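BIFUNCTIONAL PROTEIN Proline utilization A (PutA) (Corynebacterium freiburgense, PDB 5UX5) oxidises proline to glutamate in two steps, joining an FAD-dependent proline dehydrogenase to an NAD-dependent aldehyde dehydrogenase that acts on glutamate semialdehyde. Local coordinates at residues Asn153-Ala167 and Val183-Gln196. Sequence-based numbering, arbitrary orientation.
Sequences NVNLLGEAVLGDGEA and VDYVSIKATSVVAQ
V154 is clasped between Y185 and S187 by two backbone bonds, V154 N to Y185 O (2.9 Å) and S187 N to V154 O (3.2 Å), the parallel pairing of strands 153-157 and 185-189. The strand axes approach to 4.6 Å and diverge by 36°. N153 reaches across this pair: with CG anti to the backbone N (chi1 173°), its amide extends to S187, where ND2 donates to OG at 2.6 Å with the acceptor in the amide plane. On the way, N153 CB lies over one face of the Y185 ring, offset toward its rim, in a CH-pi contact; the amide beyond it is turned 41° from the ring plane. S187 also receives N155, whose ND2 bonds to the carbonyl O of S187 (3.0 Å) from above the carbonyl plane, while N155 OD1 is hydrogen-bonded to Y399 OH; that amide is thus tied at both ends. V154 and V186 share the other sheet face. With helix 164-178, the two strands form a beta-alpha-beta unit of the TIM-barrel fold of the proline dehydrogenase domain, in which strand 151-157 pairs in parallel with both 185-189 and 396-403. The side chain of N153 lies about 5 Å from the bound FAD, which places this end of the strand pair near the flavin. Beyond the strands the segments meet again at A195, whose CB packs beside G163, at the N-cap of the helix, and against V161 CG1 (3.7 Å) and A167 CB. Q196 gives a weak bond from NE2 to L162 O; the same nitrogen bonds A747 O, on helix 740-750, which L162 also touches. D164, starting the helix, forms salt bridges with R212 and R752, the latter from the aldehyde dehydrogenase part of the chain.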
loop_
_atom_site.group_PDB
_atom_site.type_symbol
_atom_site.label_atom_id
_atom_site.label_comp_id
_atom_site.label_asym_id
_atom_site.label_seq_id
_atom_site.Cartn_x
_atom_site.Cartn_y
_atom_site.Cartn_z
ATOM N N ASN A 153 25.952 17.858 -18.014
ATOM C CA ASN A 153 24.657 17.910 -17.338
ATOM C C ASN A 153 24.929 17.660 -15.857
ATOM O O ASN A 153 25.210 16.533 -15.444
ATOM C CB ASN A 153 23.687 16.884 -17.933
ATOM C CG ASN A 153 22.359 16.768 -17.160
ATOM O OD1 ASN A 153 21.541 15.901 -17.459
ATOM N ND2 ASN A 153 22.133 17.644 -16.202
ATOM N N VAL A 154 24.870 18.713 -15.063
ATOM C CA VAL A 154 25.125 18.605 -13.635
ATOM C C VAL A 154 23.814 18.266 -12.937
ATOM O O VAL A 154 22.812 18.977 -13.079
ATOM C CB VAL A 154 25.757 19.896 -13.099
ATOM C CG1 VAL A 154 26.088 19.773 -11.626
ATOM C CG2 VAL A 154 27.029 20.175 -13.883
ATOM N N ASN A 155 23.817 17.153 -12.206
ATOM C CA ASN A 155 22.632 16.607 -11.552
ATOM C C ASN A 155 22.960 16.354 -10.089
ATOM O O ASN A 155 23.894 15.604 -9.780
ATOM C CB ASN A 155 22.197 15.311 -12.263
ATOM C CG ASN A 155 20.926 14.678 -11.684
ATOM O OD1 ASN A 155 20.884 13.473 -11.467
ATOM N ND2 ASN A 155 19.889 15.475 -11.464
ATOM N N LEU A 156 22.187 16.958 -9.192
ATOM C CA LEU A 156 22.458 16.868 -7.762
ATOM C C LEU A 156 21.747 15.650 -7.171
ATOM O O LEU A 156 20.514 15.549 -7.229
ATOM C CB LEU A 156 22.029 18.151 -7.056
ATOM C CG LEU A 156 22.289 18.121 -5.541
ATOM C CD1 LEU A 156 23.778 18.066 -5.233
ATOM C CD2 LEU A 156 21.650 19.320 -4.844
ATOM N N LEU A 157 22.522 14.718 -6.628
ATOM C CA LEU A 157 21.984 13.558 -5.932
ATOM C C LEU A 157 22.039 13.770 -4.419
ATOM O O LEU A 157 22.676 14.702 -3.919
ATOM C CB LEU A 157 22.756 12.299 -6.328
ATOM C CG LEU A 157 22.839 12.023 -7.837
ATOM C CD1 LEU A 157 23.744 10.811 -8.132
ATOM C CD2 LEU A 157 21.465 11.864 -8.477
ATOM N N GLY A 158 21.380 12.891 -3.672
ATOM C CA GLY A 158 21.511 12.994 -2.229
ATOM C C GLY A 158 20.461 12.192 -1.487
ATOM O O GLY A 158 19.890 11.248 -2.023
ATOM N N GLU A 159 20.270 12.577 -0.220
ATOM C CA GLU A 159 19.341 11.922 0.701
ATOM C C GLU A 159 17.941 11.847 0.098
ATOM O O GLU A 159 17.505 12.753 -0.616
ATOM C CB GLU A 159 19.311 12.701 2.034
ATOM C CG GLU A 159 19.198 11.893 3.344
ATOM C CD GLU A 159 19.338 12.773 4.604
ATOM O OE1 GLU A 159 19.057 13.997 4.555
ATOM O OE2 GLU A 159 19.743 12.243 5.658
ATOM N N ALA A 160 17.223 10.771 0.409
ATOM C CA ALA A 160 15.868 10.611 -0.109
ATOM C C ALA A 160 15.028 11.821 0.262
ATOM O O ALA A 160 15.100 12.324 1.386
ATOM C CB ALA A 160 15.213 9.349 0.447
ATOM N N VAL A 161 14.252 12.313 -0.699
ATOM C CA VAL A 161 13.461 13.527 -0.502
ATOM C C VAL A 161 12.108 13.094 0.060
ATOM O O VAL A 161 11.123 12.936 -0.664
ATOM C CB VAL A 161 13.332 14.352 -1.777
ATOM C CG1 VAL A 161 12.629 15.665 -1.472
ATOM C CG2 VAL A 161 14.693 14.606 -2.381
ATOM N N LEU A 162 12.063 12.934 1.388
ATOM C CA LEU A 162 10.857 12.576 2.120
ATOM C C LEU A 162 10.161 13.762 2.775
ATOM O O LEU A 162 8.980 13.647 3.114
ATOM C CB LEU A 162 11.192 11.522 3.179
ATOM C CG LEU A 162 11.834 10.302 2.497
ATOM C CD1 LEU A 162 12.281 9.216 3.460
ATOM C CD2 LEU A 162 10.897 9.721 1.475
ATOM N N GLY A 163 10.843 14.907 2.938
ATOM C CA GLY A 163 10.239 16.058 3.581
ATOM C C GLY A 163 10.603 17.365 2.900
ATOM O O GLY A 163 11.441 17.407 2.002
ATOM N N ASP A 164 9.957 18.444 3.346
ATOM C CA ASP A 164 10.250 19.748 2.751
ATOM C C ASP A 164 11.665 20.221 3.059
ATOM O O ASP A 164 12.211 21.039 2.316
ATOM C CB ASP A 164 9.250 20.805 3.216
ATOM C CG ASP A 164 7.890 20.679 2.532
ATOM O OD1 ASP A 164 7.812 20.255 1.335
ATOM O OD2 ASP A 164 6.896 21.021 3.222
ATOM N N GLY A 165 12.260 19.748 4.150
ATOM C CA GLY A 165 13.617 20.119 4.521
ATOM C C GLY A 165 14.613 19.704 3.462
ATOM O O GLY A 165 15.360 20.532 2.944
ATOM N N GLU A 166 14.664 18.409 3.154
ATOM C CA GLU A 166 15.570 17.957 2.114
ATOM C C GLU A 166 15.160 18.459 0.743
ATOM O O GLU A 166 16.021 18.665 -0.114
ATOM C CB GLU A 166 15.654 16.443 2.119
ATOM C CG GLU A 166 16.627 15.875 1.108
ATOM C CD GLU A 166 18.065 16.320 1.293
ATOM O OE1 GLU A 166 18.482 16.627 2.450
ATOM O OE2 GLU A 166 18.780 16.291 0.251
ATOM N N ALA A 167 13.867 18.673 0.508
ATOM C CA ALA A 167 13.447 19.198 -0.788
ATOM C C ALA A 167 14.001 20.599 -1.014
ATOM O O ALA A 167 14.389 20.961 -2.135
ATOM C CB ALA A 167 11.929 19.206 -0.880
ATOM N N VAL A 183 29.077 26.316 -15.273
ATOM C CA VAL A 183 27.998 25.337 -15.365
ATOM C C VAL A 183 26.991 25.812 -16.408
ATOM O O VAL A 183 26.395 26.886 -16.265
ATOM C CB VAL A 183 27.323 25.132 -13.994
ATOM C CG1 VAL A 183 26.067 24.271 -14.104
ATOM C CG2 VAL A 183 28.285 24.507 -13.012
ATOM N N ASP A 184 26.760 24.971 -17.428
ATOM C CA ASP A 184 25.852 25.273 -18.533
ATOM C C ASP A 184 24.485 24.638 -18.386
ATOM O O ASP A 184 23.553 25.051 -19.077
ATOM C CB ASP A 184 26.387 24.755 -19.878
ATOM C CG ASP A 184 27.794 25.199 -20.192
ATOM O OD1 ASP A 184 28.166 26.343 -19.873
ATOM O OD2 ASP A 184 28.515 24.377 -20.807
ATOM N N TYR A 185 24.352 23.610 -17.561
ATOM C CA TYR A 185 23.213 22.709 -17.692
ATOM C C TYR A 185 22.992 22.013 -16.361
ATOM O O TYR A 185 23.867 21.274 -15.899
ATOM C CB TYR A 185 23.510 21.713 -18.795
ATOM C CG TYR A 185 22.418 20.795 -19.253
ATOM C CD1 TYR A 185 21.638 20.069 -18.348
ATOM C CD2 TYR A 185 22.220 20.580 -20.605
ATOM C CE1 TYR A 185 20.651 19.183 -18.792
ATOM C CE2 TYR A 185 21.259 19.689 -21.053
ATOM C CZ TYR A 185 20.472 18.996 -20.148
ATOM O OH TYR A 185 19.516 18.122 -20.617
ATOM N N VAL A 186 21.844 22.248 -15.746
ATOM C CA VAL A 186 21.453 21.509 -14.555
ATOM C C VAL A 186 20.149 20.793 -14.856
ATOM O O VAL A 186 19.320 21.264 -15.640
ATOM C CB VAL A 186 21.305 22.418 -13.311
ATOM C CG1 VAL A 186 22.625 23.098 -12.994
ATOM C CG2 VAL A 186 20.184 23.443 -13.504
ATOM N N SER A 187 19.951 19.656 -14.217
ATOM C CA SER A 187 18.677 18.977 -14.364
ATOM C C SER A 187 18.218 18.537 -12.983
ATOM O O SER A 187 19.038 18.229 -12.121
ATOM C CB SER A 187 18.734 17.798 -15.398
ATOM O OG SER A 187 19.815 16.907 -15.217
ATOM N N ILE A 188 16.906 18.612 -12.757
ATOM C CA ILE A 188 16.287 18.365 -11.461
ATOM C C ILE A 188 14.894 17.768 -11.689
ATOM O O ILE A 188 14.308 17.910 -12.770
ATOM C CB ILE A 188 16.223 19.687 -10.648
ATOM C CG1 ILE A 188 15.828 19.433 -9.182
ATOM C CG2 ILE A 188 15.317 20.710 -11.330
ATOM C CD1 ILE A 188 15.804 20.662 -8.330
ATOM N N LYS A 189 14.363 17.075 -10.663
ATOM C CA LYS A 189 13.048 16.434 -10.724
ATOM C C LYS A 189 12.052 17.149 -9.823
ATOM O O LYS A 189 12.385 17.553 -8.705
ATOM C CB LYS A 189 13.083 14.972 -10.265
ATOM C CG LYS A 189 13.954 14.064 -11.060
ATOM C CD LYS A 189 13.625 12.615 -10.783
ATOM C CE LYS A 189 14.241 12.043 -9.526
ATOM N NZ LYS A 189 14.098 10.525 -9.589
ATOM N N ALA A 190 10.793 17.159 -10.267
ATOM C CA ALA A 190 9.697 17.692 -9.472
ATOM C C ALA A 190 9.679 17.094 -8.081
ATOM O O ALA A 190 9.481 17.811 -7.088
ATOM C CB ALA A 190 8.360 17.412 -10.160
ATOM N N THR A 191 9.892 15.783 -7.975
ATOM C CA THR A 191 9.831 15.193 -6.647
ATOM C C THR A 191 11.038 15.537 -5.798
ATOM O O THR A 191 11.020 15.260 -4.599
ATOM C CB THR A 191 9.721 13.692 -6.736
ATOM O OG1 THR A 191 10.960 13.171 -7.219
ATOM C CG2 THR A 191 8.672 13.359 -7.696
ATOM N N SER A 192 12.076 16.138 -6.368
ATOM C CA SER A 192 13.120 16.707 -5.532
ATOM C C SER A 192 12.779 18.116 -5.072
ATOM O O SER A 192 13.366 18.590 -4.094
ATOM C CB SER A 192 14.445 16.754 -6.289
ATOM O OG SER A 192 14.838 15.477 -6.749
ATOM N N VAL A 193 11.834 18.781 -5.742
ATOM C CA VAL A 193 11.477 20.153 -5.397
ATOM C C VAL A 193 10.304 20.192 -4.418
ATOM O O VAL A 193 10.234 21.086 -3.565
ATOM C CB VAL A 193 11.200 20.951 -6.680
ATOM C CG1 VAL A 193 10.637 22.307 -6.370
ATOM C CG2 VAL A 193 12.479 21.099 -7.475
ATOM N N VAL A 194 9.392 19.235 -4.520
ATOM C CA VAL A 194 8.287 19.062 -3.587
ATOM C C VAL A 194 8.361 17.632 -3.040
ATOM O O VAL A 194 8.251 16.662 -3.799
ATOM C CB VAL A 194 6.931 19.319 -4.264
ATOM C CG1 VAL A 194 5.788 18.956 -3.330
ATOM C CG2 VAL A 194 6.821 20.756 -4.677
ATOM N N ALA A 195 8.565 17.492 -1.737
ATOM C CA ALA A 195 8.528 16.144 -1.206
ATOM C C ALA A 195 7.086 15.714 -1.016
ATOM O O ALA A 195 6.191 16.547 -0.867
ATOM C CB ALA A 195 9.273 16.042 0.113
ATOM N N GLN A 196 6.877 14.385 -1.006
ATOM C CA GLN A 196 5.558 13.775 -0.804
ATOM C C GLN A 196 4.523 14.299 -1.798
ATOM O O GLN A 196 3.388 14.607 -1.436
ATOM C CB GLN A 196 5.076 13.993 0.632
ATOM C CG GLN A 196 5.914 13.285 1.705
ATOM C CD GLN A 196 5.549 13.674 3.142
ATOM O OE1 GLN A 196 4.508 14.270 3.403
ATOM N NE2 GLN A 196 6.412 13.313 4.080
#